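Local coordinates for TBC1 domain family member 22A (Homo sapiens, PDB 2QFZ), which probably acts as a GTPase-activating protein for Rab family GTPases through its TBC domain, the part of the protein held in this chain, at residues Glu84-Ile89 / Leu184-Ala189; Val154-Val159 / Val258-Thr263; Val160-Tyr165 / Val174-Val179. All coordinates share one frame; numbering follows the deposited sequence.

How the interactions relate
From the N terminus, the chain first runs through 84-89 on helix 74-91, which waits for 184-189 on helix 181-200; interaction 1 closes this loop of 94 residues. Within it, 154-159 on helix 150-162 leads out to 258-263 at the start of helix 260-270, so interaction 2 crosses interaction 1. Interaction 3 is a short local closure, 160-165 against 174-179, nested inside both. Helix 150-162 serves interactions 2 and 3, and helix 181-200 meets it directly: I187 packs on F158 and L184 on I162, while L184 also touches V176 and V179 of the loop. Together the three contacts tie helices 74-91, 150-162, 181-200 and 260-270 into the all-helical TBC domain.

Interaction 1. Residues Glu84-Ile89 / Leu184-Ala189; sequences EYFAFI and LCNIEA
Helices 74-91 and 181-200 cross here almost perpendicularly, at 96° for the short segments, with Y85 reaching from the first helix along the flank of the second. Its CB points toward the partner helix, and CG, anti to the backbone N, carries the ring past A189. Y85 CB lies 4.0 Å from A189 CB, and the ring then slides past the same residue, with Y85 CD2 3.7 Å from A189 CA. Farther out, Y85 CE2 rests 3.7 Å from the methylene CG of E188. At the tip, Y85 OH donates a short hydrogen bond of 2.6 Å to E188 OE2, which accepts through its anti lone pair. E188 OE2 lies at the edge of the ring, in its plane, and the ring and carboxylate planes are turned 69° apart. I89 CD1 comes up to the same oxygen, tip to tip, at 3.9 Å from E188 OE2.

F86, one residue on, leaves its helix with CG beside the backbone N and turns its ring edge to the partner. F86 CE1 sits 3.4 Å from the carbonyl O of C185, and F86 CZ is 3.5 Å from N186 OD1, the ring and amide planes being only 13° apart. Helix 124-140 backs the contact: I133 touches both Y85 and E188, and R132 makes a salt bridge to E188 OE1. The buried carboxylate is thus gripped on one oxygen by arginine and on the other by tyrosine, which fixes its rotation and would favour the ionised form, while the oxygens along the F86 edge suggest weak electrostatic attraction to its ring hydrogens.

Interaction 2. Residues Val154-Val159 / Val258-Thr263; sequences VTPFFV and VPLRCT
L260, in the first turn of helix 260-270, pushes its forked tip against helix 150-162; the centre of the contact lies about 7 Å from the centre of the chain. CG is anti to the backbone N (chi1 -177°), which carries both methyls toward the partner. The tight part is where L260 CD2 meets the T155 methyl, at 3.5 Å from T155 CG2. L260 CD1 lies 3.9 Å from P156 CG, the two side chains crossing obliquely. T263, one turn on, sets its methyl against the same ring carbon, with T263 CG2 3.8 Å from P156 CG. Both threonines have CG2 anti to the backbone N, so that each turns a methyl to the interface. P156 lacks the N-H of an ordinary helical residue, and the helix is kinked there; W267 also packs on its ring.

The looser side is at V159, where V159 CG2 and L260 CD2 meet tip to tip at 4.0 Å; both residues are partly exposed, whereas T155, P156 and T263 are buried. Next to L260 along the chain, R261 takes no part and bonds through NH2 to the carbonyl oxygens of A315 and W317. With methyls on both sides, the P156 ring on one and no polar pair across it, the contact rests on shape and burial of apolar surface.

Interaction 3. Residues Val160-Tyr165 / Val174-Val179; sequences VFICEY and VDVSGV
D175 OD1 accepts one bond, from the backbone N of S177 at 3.0 Å with an N-H...O angle of 162°, which makes an Asx turn. The other oxygen of the carboxylate takes one more, the hydroxyl OG of S177 donating to D175 OD2 at 2.7 Å, so that a single residue grips both. Both donors come in from above the carboxylate plane, 69° out of it at OD1 and 48° at OD2. Overlapping this, V176 to V179 form a type I beta turn, closed by V179 N to V176 O at 3.2 Å. The Asx turn and the serine hydroxyl bond lie on the exposed side of the loop, while V174, V176 and V179 meet I162, and V174 also C163.

I162 carries that apolar side, with a different carbon for each valine: CD1 and CG1 of one branch, CG2 of the other. Its CG1 leaves anti to the backbone N and extends to CD1; the I162 side chain crosses that of V176 at about a right angle, with I162 CD1 3.7 Å from V176 CG2. I162 CG2, in the crowded position between the backbone N and carbonyl carbon, meets V174 CG1 at 4.0 Å. I162 CG1 itself rests 4.2 Å from V179 CG2. At the margin, C163 SG touches V174 CG2 at 4.0 Å, and the ring of exposed Y165 leads away from the loop.

Q123, just ahead of helix 124-140, straps the loop by bonding V174 O and V176 N. L184 of helix 181-200 packs on I162, V176 and V179, so the loop is held between helices 150-162 and 181-200, while helix 56-63 covers helix 150-162 at V160, in a fold without strands.

Interaction 1. Residues Glu84-Ile89 / Leu184-Ala189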
ATOM      1  N   GLU A  84     -15.754 -11.969 -13.556  1.00 23.65           N
ATOM      2  CA  GLU A  84     -16.005 -10.599 -14.054  1.00 25.13           C
ATOM      3  C   GLU A  84     -14.704  -9.961 -14.572  1.00 24.64           C
ATOM      4  O   GLU A  84     -14.701  -9.272 -15.594  1.00 24.01           O
ATOM      5  CB  GLU A  84     -16.658  -9.751 -12.956  1.00 26.41           C
ATOM      6  CG  GLU A  84     -16.886  -8.310 -13.316  1.00 31.39           C
ATOM      7  N   TYR A  85     -13.587 -10.221 -13.872  1.00 24.21           N
ATOM      8  CA  TYR A  85     -12.308  -9.697 -14.262  1.00 18.71           C
ATOM      9  C   TYR A  85     -11.841 -10.367 -15.547  1.00 21.64           C
ATOM     10  O   TYR A  85     -11.328  -9.718 -16.431  1.00 22.81           O
ATOM     11  CB  TYR A  85     -11.264  -9.908 -13.147  1.00 19.49           C
ATOM     12  CG  TYR A  85      -9.867  -9.450 -13.562  1.00 21.49           C
ATOM     13  CD1 TYR A  85      -9.560  -8.105 -13.650  1.00 21.63           C
ATOM     14  CD2 TYR A  85      -8.871 -10.363 -13.886  1.00 22.25           C
ATOM     15  CE1 TYR A  85      -8.298  -7.676 -14.063  1.00 23.27           C
ATOM     16  CE2 TYR A  85      -7.585  -9.936 -14.267  1.00 22.06           C
ATOM     17  CZ  TYR A  85      -7.314  -8.583 -14.358  1.00 21.86           C
ATOM     18  OH  TYR A  85      -6.041  -8.124 -14.745  1.00 20.78           O
ATOM     19  N   PHE A  86     -11.977 -11.680 -15.627  1.00 21.14           N
ATOM     20  CA  PHE A  86     -11.609 -12.404 -16.851  1.00 25.17           C
ATOM     21  C   PHE A  86     -12.386 -11.925 -18.073  1.00 28.19           C
ATOM     22  O   PHE A  86     -11.842 -11.905 -19.183  1.00 29.76           O
ATOM     23  CB  PHE A  86     -11.854 -13.880 -16.668  1.00 27.59           C
ATOM     24  CG  PHE A  86     -11.127 -14.481 -15.507  1.00 26.92           C
ATOM     25  CD1 PHE A  86      -9.926 -13.942 -15.038  1.00 25.97           C
ATOM     26  CD2 PHE A  86     -11.620 -15.640 -14.915  1.00 25.65           C
ATOM     27  CE1 PHE A  86      -9.238 -14.551 -13.959  1.00 25.32           C
ATOM     28  CE2 PHE A  86     -10.924 -16.254 -13.862  1.00 25.59           C
ATOM     29  CZ  PHE A  86      -9.730 -15.679 -13.384  1.00 24.34           C
ATOM     30  N   ALA A  87     -13.652 -11.552 -17.866  1.00 28.73           N
ATOM     31  CA  ALA A  87     -14.413 -10.836 -18.896  1.00 32.79           C
ATOM     32  C   ALA A  87     -13.790  -9.495 -19.288  1.00 34.22           C
ATOM     33  O   ALA A  87     -13.887  -9.100 -20.436  1.00 33.48           O
ATOM     34  CB  ALA A  87     -15.895 -10.630 -18.451  1.00 35.21           C
ATOM     35  N   PHE A  88     -13.171  -8.770 -18.343  1.00 33.76           N
ATOM     36  CA  PHE A  88     -12.475  -7.540 -18.719  1.00 31.11           C
ATOM     37  C   PHE A  88     -11.312  -7.874 -19.635  1.00 29.65           C
ATOM     38  O   PHE A  88     -11.113  -7.197 -20.606  1.00 28.96           O
ATOM     39  CB  PHE A  88     -11.933  -6.717 -17.525  1.00 27.99           C
ATOM     40  CG  PHE A  88     -12.961  -6.247 -16.564  1.00 24.92           C
ATOM     41  CD1 PHE A  88     -14.310  -6.189 -16.902  1.00 27.81           C
ATOM     42  CD2 PHE A  88     -12.558  -5.822 -15.292  1.00 24.23           C
ATOM     43  CE1 PHE A  88     -15.242  -5.748 -15.967  1.00 28.64           C
ATOM     44  CE2 PHE A  88     -13.448  -5.372 -14.367  1.00 24.69           C
ATOM     45  CZ  PHE A  88     -14.807  -5.321 -14.686  1.00 28.30           C
ATOM     46  N   ILE A  89     -10.535  -8.900 -19.302  1.00 29.36           N
ATOM     47  CA  ILE A  89      -9.357  -9.265 -20.090  1.00 36.08           C
ATOM     48  C   ILE A  89      -9.732  -9.583 -21.546  1.00 40.49           C
ATOM     49  O   ILE A  89      -9.088  -9.110 -22.501  1.00 39.62           O
ATOM     50  CB  ILE A  89      -8.610 -10.499 -19.504  1.00 37.16           C
ATOM     51  CG1 ILE A  89      -8.063 -10.233 -18.099  1.00 36.94           C
ATOM     52  CG2 ILE A  89      -7.458 -10.901 -20.421  1.00 39.64           C
ATOM     53  CD1 ILE A  89      -7.290 -11.401 -17.559  1.00 36.70           C
ATOM     54  N   LEU A 184      -2.610 -18.837 -10.892  1.00 27.81           N
ATOM     55  CA  LEU A 184      -2.035 -17.501 -11.197  1.00 26.66           C
ATOM     56  C   LEU A 184      -3.059 -16.451 -11.775  1.00 28.23           C
ATOM     57  O   LEU A 184      -3.007 -15.273 -11.383  1.00 22.36           O
ATOM     58  CB  LEU A 184      -0.866 -17.664 -12.153  1.00 31.10           C
ATOM     59  CG  LEU A 184       0.427 -16.890 -11.978  1.00 31.80           C
ATOM     60  CD1 LEU A 184       0.998 -17.038 -10.572  1.00 30.41           C
ATOM     61  CD2 LEU A 184       1.414 -17.366 -13.048  1.00 31.11           C
ATOM     62  N   CYS A 185      -3.962 -16.854 -12.687  1.00 23.79           N
ATOM     63  CA  CYS A 185      -5.075 -15.974 -13.113  1.00 23.61           C
ATOM     64  C   CYS A 185      -5.996 -15.569 -11.976  1.00 22.90           C
ATOM     65  O   CYS A 185      -6.513 -14.438 -11.978  1.00 21.18           O
ATOM     66  CB  CYS A 185      -5.960 -16.623 -14.182  1.00 28.55           C
ATOM     67  SG  CYS A 185      -5.089 -17.007 -15.641  1.00 37.90           S
ATOM     68  N   ASN A 186      -6.256 -16.512 -11.063  1.00 20.10           N
ATOM     69  CA  ASN A 186      -7.097 -16.250  -9.891  1.00 21.88           C
ATOM     70  C   ASN A 186      -6.461 -15.215  -8.949  1.00 23.95           C
ATOM     71  O   ASN A 186      -7.135 -14.306  -8.479  1.00 22.50           O
ATOM     72  CB  ASN A 186      -7.392 -17.517  -9.127  1.00 22.62           C
ATOM     73  CG  ASN A 186      -8.488 -18.366  -9.786  1.00 28.21           C
ATOM     74  OD1 ASN A 186      -9.077 -17.993 -10.815  1.00 27.87           O
ATOM     75  ND2 ASN A 186      -8.759 -19.497  -9.188  1.00 26.47           N
ATOM     76  N   ILE A 187      -5.169 -15.367  -8.719  1.00 20.83           N
ATOM     77  CA  ILE A 187      -4.374 -14.398  -7.988  1.00 23.39           C
ATOM     78  C   ILE A 187      -4.414 -13.017  -8.619  1.00 22.29           C
ATOM     79  O   ILE A 187      -4.548 -12.043  -7.911  1.00 18.34           O
ATOM     80  CB  ILE A 187      -2.902 -14.848  -7.843  1.00 21.89           C
ATOM     81  CG1 ILE A 187      -2.809 -16.057  -6.908  1.00 23.71           C
ATOM     82  CG2 ILE A 187      -2.035 -13.697  -7.295  1.00 22.64           C
ATOM     83  CD1 ILE A 187      -1.446 -16.765  -6.937  1.00 24.14           C
ATOM     84  N   GLU A 188      -4.303 -12.950  -9.949  1.00 19.82           N
ATOM     85  CA  GLU A 188      -4.345 -11.708 -10.691  1.00 19.83           C
ATOM     86  C   GLU A 188      -5.675 -10.988 -10.506  1.00 23.70           C
ATOM     87  O   GLU A 188      -5.680  -9.739 -10.272  1.00 17.19           O
ATOM     88  CB  GLU A 188      -4.002 -11.917 -12.192  1.00 21.96           C
ATOM     89  CG  GLU A 188      -4.221 -10.675 -13.054  1.00 22.84           C
ATOM     90  CD  GLU A 188      -3.946 -10.855 -14.545  1.00 23.91           C
ATOM     91  OE1 GLU A 188      -3.300 -11.812 -14.913  1.00 27.18           O
ATOM     92  OE2 GLU A 188      -4.353  -9.987 -15.352  1.00 25.92           O
ATOM     93  N   ALA A 189      -6.792 -11.740 -10.579  1.00 18.89           N
ATOM     94  CA  ALA A 189      -8.133 -11.166 -10.341  1.00 17.75           C
ATOM     95  C   ALA A 189      -8.255 -10.618  -8.917  1.00 20.66           C
ATOM     96  O   ALA A 189      -8.737  -9.522  -8.716  1.00 19.97           O
ATOM     97  CB  ALA A 189      -9.265 -12.224 -10.568  1.00 13.51           C
TER

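Interaction 2. Residues Val154-Val159 / Val258-Thr263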
ATOM      1  N   VAL A 154       0.253  -2.361  -6.657  1.00 19.96           N
ATOM      2  CA  VAL A 154      -0.033  -3.740  -7.076  1.00 19.52           C
ATOM      3  C   VAL A 154       0.765  -4.745  -6.229  1.00 20.43           C
ATOM      4  O   VAL A 154       0.267  -5.803  -5.887  1.00 20.41           O
ATOM      5  CB  VAL A 154       0.330  -3.992  -8.594  1.00 23.01           C
ATOM      6  CG1 VAL A 154       0.067  -5.480  -8.992  1.00 23.70           C
ATOM      7  CG2 VAL A 154      -0.428  -3.050  -9.524  1.00 19.89           C
ATOM      8  N   THR A 155       2.015  -4.406  -5.918  1.00 18.92           N
ATOM      9  CA  THR A 155       2.989  -5.386  -5.371  1.00 20.56           C
ATOM     10  C   THR A 155       2.614  -6.050  -4.032  1.00 20.43           C
ATOM     11  O   THR A 155       2.769  -7.248  -3.887  1.00 18.73           O
ATOM     12  CB  THR A 155       4.418  -4.749  -5.289  1.00 22.46           C
ATOM     13  OG1 THR A 155       4.698  -4.094  -6.534  1.00 21.74           O
ATOM     14  CG2 THR A 155       5.503  -5.786  -4.970  1.00 20.56           C
ATOM     15  N   PRO A 156       2.142  -5.280  -3.030  1.00 16.84           N
ATOM     16  CA  PRO A 156       1.807  -5.973  -1.806  1.00 17.91           C
ATOM     17  C   PRO A 156       0.643  -6.984  -1.922  1.00 16.10           C
ATOM     18  O   PRO A 156       0.716  -8.069  -1.363  1.00 19.75           O
ATOM     19  CB  PRO A 156       1.470  -4.827  -0.859  1.00 16.43           C
ATOM     20  CG  PRO A 156       2.178  -3.657  -1.479  1.00 14.53           C
ATOM     21  CD  PRO A 156       1.970  -3.832  -2.879  1.00 16.59           C
ATOM     22  N   PHE A 157      -0.412  -6.643  -2.639  1.00 16.50           N
ATOM     23  CA  PHE A 157      -1.495  -7.607  -2.851  1.00 15.61           C
ATOM     24  C   PHE A 157      -0.963  -8.891  -3.570  1.00 17.24           C
ATOM     25  O   PHE A 157      -1.230 -10.007  -3.173  1.00 14.06           O
ATOM     26  CB  PHE A 157      -2.619  -6.932  -3.627  1.00 16.24           C
ATOM     27  CG  PHE A 157      -3.284  -5.827  -2.879  1.00 13.40           C
ATOM     28  CD1 PHE A 157      -4.054  -6.108  -1.768  1.00 14.24           C
ATOM     29  CD2 PHE A 157      -3.144  -4.518  -3.267  1.00 17.61           C
ATOM     30  CE1 PHE A 157      -4.702  -5.098  -1.058  1.00 16.52           C
ATOM     31  CE2 PHE A 157      -3.788  -3.493  -2.549  1.00 17.77           C
ATOM     32  CZ  PHE A 157      -4.572  -3.794  -1.461  1.00 19.38           C
ATOM     33  N   PHE A 158      -0.148  -8.705  -4.582  1.00 17.92           N
ATOM     34  CA  PHE A 158       0.254  -9.810  -5.421  1.00 20.12           C
ATOM     35  C   PHE A 158       1.172 -10.731  -4.622  1.00 23.58           C
ATOM     36  O   PHE A 158       1.008 -11.942  -4.649  1.00 20.05           O
ATOM     37  CB  PHE A 158       0.939  -9.311  -6.713  1.00 21.47           C
ATOM     38  CG  PHE A 158       1.511 -10.423  -7.558  1.00 23.57           C
ATOM     39  CD1 PHE A 158       0.701 -11.098  -8.494  1.00 22.98           C
ATOM     40  CD2 PHE A 158       2.837 -10.830  -7.383  1.00 24.20           C
ATOM     41  CE1 PHE A 158       1.245 -12.161  -9.276  1.00 28.20           C
ATOM     42  CE2 PHE A 158       3.379 -11.889  -8.122  1.00 23.89           C
ATOM     43  CZ  PHE A 158       2.590 -12.544  -9.084  1.00 25.21           C
ATOM     44  N   VAL A 159       2.129 -10.148  -3.893  1.00 21.33           N
ATOM     45  CA  VAL A 159       3.077 -10.929  -3.115  1.00 17.92           C
ATOM     46  C   VAL A 159       2.366 -11.659  -1.977  1.00 19.47           C
ATOM     47  O   VAL A 159       2.571 -12.839  -1.789  1.00 21.04           O
ATOM     48  CB  VAL A 159       4.263 -10.054  -2.615  1.00 19.70           C
ATOM     49  CG1 VAL A 159       4.999 -10.746  -1.485  1.00 14.78           C
ATOM     50  CG2 VAL A 159       5.188  -9.717  -3.791  1.00 20.11           C
ATOM     51  N   VAL A 258      10.442   2.536   2.366  1.00 24.17           N
ATOM     52  CA  VAL A 258      10.686   1.376   3.233  1.00 22.93           C
ATOM     53  C   VAL A 258      10.644   0.082   2.431  1.00 22.30           C
ATOM     54  O   VAL A 258      10.056   0.033   1.313  1.00 21.59           O
ATOM     55  CB  VAL A 258       9.661   1.279   4.366  1.00 21.77           C
ATOM     56  CG1 VAL A 258       9.700   2.512   5.263  1.00 24.13           C
ATOM     57  CG2 VAL A 258       8.238   1.011   3.787  1.00 18.74           C
ATOM     58  N   PRO A 259      11.297  -0.971   2.956  1.00 21.09           N
ATOM     59  CA  PRO A 259      11.270  -2.251   2.261  1.00 22.63           C
ATOM     60  C   PRO A 259       9.835  -2.881   2.171  1.00 21.91           C
ATOM     61  O   PRO A 259       8.975  -2.604   2.990  1.00 19.85           O
ATOM     62  CB  PRO A 259      12.199  -3.132   3.112  1.00 23.26           C
ATOM     63  CG  PRO A 259      12.928  -2.225   4.019  1.00 22.95           C
ATOM     64  CD  PRO A 259      12.163  -0.991   4.156  1.00 21.99           C
ATOM     65  N   LEU A 260       9.618  -3.730   1.179  1.00 23.82           N
ATOM     66  CA  LEU A 260       8.295  -4.323   0.919  1.00 20.10           C
ATOM     67  C   LEU A 260       7.719  -5.082   2.091  1.00 20.87           C
ATOM     68  O   LEU A 260       6.520  -5.023   2.347  1.00 19.02           O
ATOM     69  CB  LEU A 260       8.343  -5.224  -0.336  1.00 20.05           C
ATOM     70  CG  LEU A 260       6.994  -5.865  -0.764  1.00 21.72           C
ATOM     71  CD1 LEU A 260       5.869  -4.778  -0.977  1.00 17.91           C
ATOM     72  CD2 LEU A 260       7.179  -6.738  -2.006  1.00 22.40           C
ATOM     73  N   ARG A 261       8.569  -5.811   2.807  1.00 20.62           N
ATOM     74  CA  ARG A 261       8.148  -6.518   3.978  1.00 20.18           C
ATOM     75  C   ARG A 261       7.584  -5.547   5.005  1.00 25.62           C
ATOM     76  O   ARG A 261       6.652  -5.879   5.762  1.00 18.60           O
ATOM     77  CB  ARG A 261       9.324  -7.297   4.563  1.00 26.97           C
ATOM     78  CG  ARG A 261      10.543  -6.399   4.977  1.00 20.72           C
ATOM     79  CD  ARG A 261      11.611  -7.163   5.725  1.00 27.35           C
ATOM     80  NE  ARG A 261      12.667  -6.245   6.183  1.00 22.26           N
ATOM     81  CZ  ARG A 261      13.623  -5.781   5.394  1.00 23.31           C
ATOM     82  NH1 ARG A 261      13.702  -6.165   4.148  1.00 24.49           N
ATOM     83  NH2 ARG A 261      14.536  -4.953   5.857  1.00 27.42           N
ATOM     84  N   CYS A 262       8.134  -4.334   5.048  1.00 21.90           N
ATOM     85  CA  CYS A 262       7.575  -3.317   5.928  1.00 20.67           C
ATOM     86  C   CYS A 262       6.209  -2.789   5.450  1.00 19.09           C
ATOM     87  O   CYS A 262       5.334  -2.508   6.260  1.00 21.18           O
ATOM     88  CB  CYS A 262       8.585  -2.170   6.094  1.00 22.94           C
ATOM     89  SG  CYS A 262      10.052  -2.736   6.960  1.00 28.38           S
ATOM     90  N   THR A 263       6.061  -2.604   4.148  1.00 18.78           N
ATOM     91  CA  THR A 263       4.802  -2.078   3.567  1.00 20.56           C
ATOM     92  C   THR A 263       3.671  -3.119   3.880  1.00 19.40           C
ATOM     93  O   THR A 263       2.564  -2.764   4.264  1.00 19.88           O
ATOM     94  CB  THR A 263       4.949  -1.851   2.041  1.00 20.62           C
ATOM     95  OG1 THR A 263       5.882  -0.776   1.768  1.00 18.78           O
ATOM     96  CG2 THR A 263       3.557  -1.560   1.328  1.00 18.57           C
TER

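Interaction 3. Residues Val160-Tyr165 / Val174-Val179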
ATOM      1  N   VAL A 160       1.488 -10.973  -1.263  1.00 17.94           N
ATOM      2  CA  VAL A 160       0.717 -11.605  -0.199  1.00 16.49           C
ATOM      3  C   VAL A 160      -0.089 -12.790  -0.763  1.00 18.43           C
ATOM      4  O   VAL A 160       0.006 -13.916  -0.226  1.00 17.47           O
ATOM      5  CB  VAL A 160      -0.164 -10.555   0.575  1.00 14.09           C
ATOM      6  CG1 VAL A 160      -1.272 -11.186   1.416  1.00 11.74           C
ATOM      7  CG2 VAL A 160       0.730  -9.685   1.457  1.00 17.45           C
ATOM      8  N   PHE A 161      -0.829 -12.555  -1.855  1.00 15.82           N
ATOM      9  CA  PHE A 161      -1.693 -13.579  -2.422  1.00 17.16           C
ATOM     10  C   PHE A 161      -0.921 -14.724  -3.103  1.00 18.17           C
ATOM     11  O   PHE A 161      -1.290 -15.866  -2.933  1.00 21.66           O
ATOM     12  CB  PHE A 161      -2.751 -12.998  -3.381  1.00 18.95           C
ATOM     13  CG  PHE A 161      -3.648 -11.965  -2.765  1.00 18.37           C
ATOM     14  CD1 PHE A 161      -3.900 -11.924  -1.398  1.00 20.64           C
ATOM     15  CD2 PHE A 161      -4.300 -11.044  -3.579  1.00 16.99           C
ATOM     16  CE1 PHE A 161      -4.753 -10.947  -0.847  1.00 23.65           C
ATOM     17  CE2 PHE A 161      -5.154 -10.069  -3.026  1.00 21.56           C
ATOM     18  CZ  PHE A 161      -5.387 -10.042  -1.646  1.00 21.24           C
ATOM     19  N   ILE A 162       0.178 -14.448  -3.804  1.00 18.83           N
ATOM     20  CA  ILE A 162       0.944 -15.528  -4.415  1.00 18.15           C
ATOM     21  C   ILE A 162       1.626 -16.392  -3.356  1.00 24.48           C
ATOM     22  O   ILE A 162       1.824 -17.582  -3.571  1.00 26.07           O
ATOM     23  CB  ILE A 162       1.936 -15.023  -5.487  1.00 26.76           C
ATOM     24  CG1 ILE A 162       2.311 -16.188  -6.427  1.00 29.76           C
ATOM     25  CG2 ILE A 162       3.196 -14.395  -4.861  1.00 22.07           C
ATOM     26  CD1 ILE A 162       2.674 -15.772  -7.804  1.00 33.21           C
ATOM     27  N   CYS A 163       1.926 -15.810  -2.186  1.00 25.44           N
ATOM     28  CA  CYS A 163       2.578 -16.530  -1.101  1.00 26.22           C
ATOM     29  C   CYS A 163       1.707 -17.612  -0.437  1.00 25.21           C
ATOM     30  O   CYS A 163       2.229 -18.418   0.306  1.00 23.02           O
ATOM     31  CB  CYS A 163       3.126 -15.566  -0.028  1.00 31.71           C
ATOM     32  SG  CYS A 163       4.744 -14.806  -0.467  1.00 38.84           S
ATOM     33  N   GLU A 164       0.401 -17.632  -0.704  1.00 22.10           N
ATOM     34  CA  GLU A 164      -0.484 -18.709  -0.227  1.00 23.64           C
ATOM     35  C   GLU A 164      -0.249 -20.050  -1.046  1.00 25.79           C
ATOM     36  O   GLU A 164      -0.773 -21.123  -0.678  1.00 30.46           O
ATOM     37  CB  GLU A 164      -1.964 -18.227  -0.322  1.00 25.36           C
ATOM     38  CG  GLU A 164      -3.006 -19.044   0.545  1.00 29.40           C
ATOM     39  CD  GLU A 164      -4.414 -18.451   0.526  1.00 30.15           C
ATOM     40  OE1 GLU A 164      -4.748 -17.705  -0.426  1.00 35.39           O
ATOM     41  OE2 GLU A 164      -5.204 -18.699   1.479  1.00 40.18           O
ATOM     42  N   TYR A 165       0.529 -19.972  -2.131  1.00 25.18           N
ATOM     43  CA  TYR A 165       0.710 -21.078  -3.083  1.00 26.01           C
ATOM     44  C   TYR A 165       2.159 -21.431  -3.404  1.00 30.71           C
ATOM     45  O   TYR A 165       2.394 -22.154  -4.379  1.00 28.14           O
ATOM     46  CB  TYR A 165       0.014 -20.737  -4.398  1.00 23.34           C
ATOM     47  CG  TYR A 165      -1.469 -20.538  -4.275  1.00 22.15           C
ATOM     48  CD1 TYR A 165      -2.299 -21.608  -4.235  1.00 24.93           C
ATOM     49  CD2 TYR A 165      -2.034 -19.258  -4.179  1.00 23.90           C
ATOM     50  CE1 TYR A 165      -3.646 -21.462  -4.120  1.00 24.55           C
ATOM     51  CE2 TYR A 165      -3.408 -19.098  -4.036  1.00 24.51           C
ATOM     52  CZ  TYR A 165      -4.209 -20.228  -4.034  1.00 25.08           C
ATOM     53  OH  TYR A 165      -5.582 -20.176  -3.903  1.00 23.83           O
ATOM     54  N   VAL A 174      10.716 -15.185  -3.530  1.00 49.66           N
ATOM     55  CA  VAL A 174       9.419 -15.390  -4.216  1.00 48.43           C
ATOM     56  C   VAL A 174       9.567 -15.755  -5.713  1.00 48.83           C
ATOM     57  O   VAL A 174       9.745 -14.879  -6.578  1.00 46.65           O
ATOM     58  CB  VAL A 174       8.448 -14.176  -4.029  1.00 46.33           C
ATOM     59  CG1 VAL A 174       7.194 -14.321  -4.919  1.00 45.25           C
ATOM     60  CG2 VAL A 174       8.047 -14.036  -2.543  1.00 43.65           C
ATOM     61  N   ASP A 175       9.488 -17.060  -6.000  1.00 47.43           N
ATOM     62  CA  ASP A 175       9.487 -17.548  -7.369  1.00 47.90           C
ATOM     63  C   ASP A 175       8.061 -17.929  -7.790  1.00 45.19           C
ATOM     64  O   ASP A 175       7.395 -18.692  -7.116  1.00 44.29           O
ATOM     65  CB  ASP A 175      10.428 -18.744  -7.509  1.00 52.27           C
ATOM     66  CG  ASP A 175      10.660 -19.159  -8.974  1.00 56.01           C
ATOM     67  OD1 ASP A 175      10.200 -18.459  -9.909  1.00 59.91           O
ATOM     68  OD2 ASP A 175      11.316 -20.202  -9.192  1.00 60.31           O
ATOM     69  N   VAL A 176       7.624 -17.379  -8.918  1.00 43.15           N
ATOM     70  CA  VAL A 176       6.308 -17.617  -9.497  1.00 44.67           C
ATOM     71  C   VAL A 176       6.296 -18.880 -10.401  1.00 44.11           C
ATOM     72  O   VAL A 176       5.234 -19.353 -10.779  1.00 40.62           O
ATOM     73  CB  VAL A 176       5.874 -16.350 -10.362  1.00 47.08           C
ATOM     74  CG1 VAL A 176       4.526 -16.549 -11.052  1.00 48.61           C
ATOM     75  CG2 VAL A 176       5.845 -15.089  -9.498  1.00 48.91           C
ATOM     76  N   SER A 177       7.471 -19.418 -10.746  1.00 45.92           N
ATOM     77  CA  SER A 177       7.575 -20.441 -11.826  1.00 47.64           C
ATOM     78  C   SER A 177       6.733 -21.723 -11.628  1.00 45.72           C
ATOM     79  O   SER A 177       6.250 -22.301 -12.607  1.00 48.48           O
ATOM     80  CB  SER A 177       9.056 -20.800 -12.116  1.00 46.96           C
ATOM     81  OG  SER A 177       9.675 -21.409 -10.990  1.00 46.76           O
ATOM     82  N   GLY A 178       6.537 -22.147 -10.382  1.00 45.69           N
ATOM     83  CA  GLY A 178       5.778 -23.381 -10.086  1.00 44.00           C
ATOM     84  C   GLY A 178       4.249 -23.284 -10.040  1.00 43.87           C
ATOM     85  O   GLY A 178       3.565 -24.311 -10.043  1.00 41.26           O
ATOM     86  N   VAL A 179       3.712 -22.060 -10.003  1.00 40.04           N
ATOM     87  CA  VAL A 179       2.277 -21.849  -9.814  1.00 35.61           C
ATOM     88  C   VAL A 179       1.526 -22.211 -11.111  1.00 29.72           C
ATOM     89  O   VAL A 179       1.836 -21.671 -12.158  1.00 25.31           O
ATOM     90  CB  VAL A 179       1.957 -20.378  -9.402  1.00 33.53           C
ATOM     91  CG1 VAL A 179       0.456 -20.183  -9.158  1.00 32.51           C
ATOM     92  CG2 VAL A 179       2.775 -19.961  -8.166  1.00 34.28           C
TER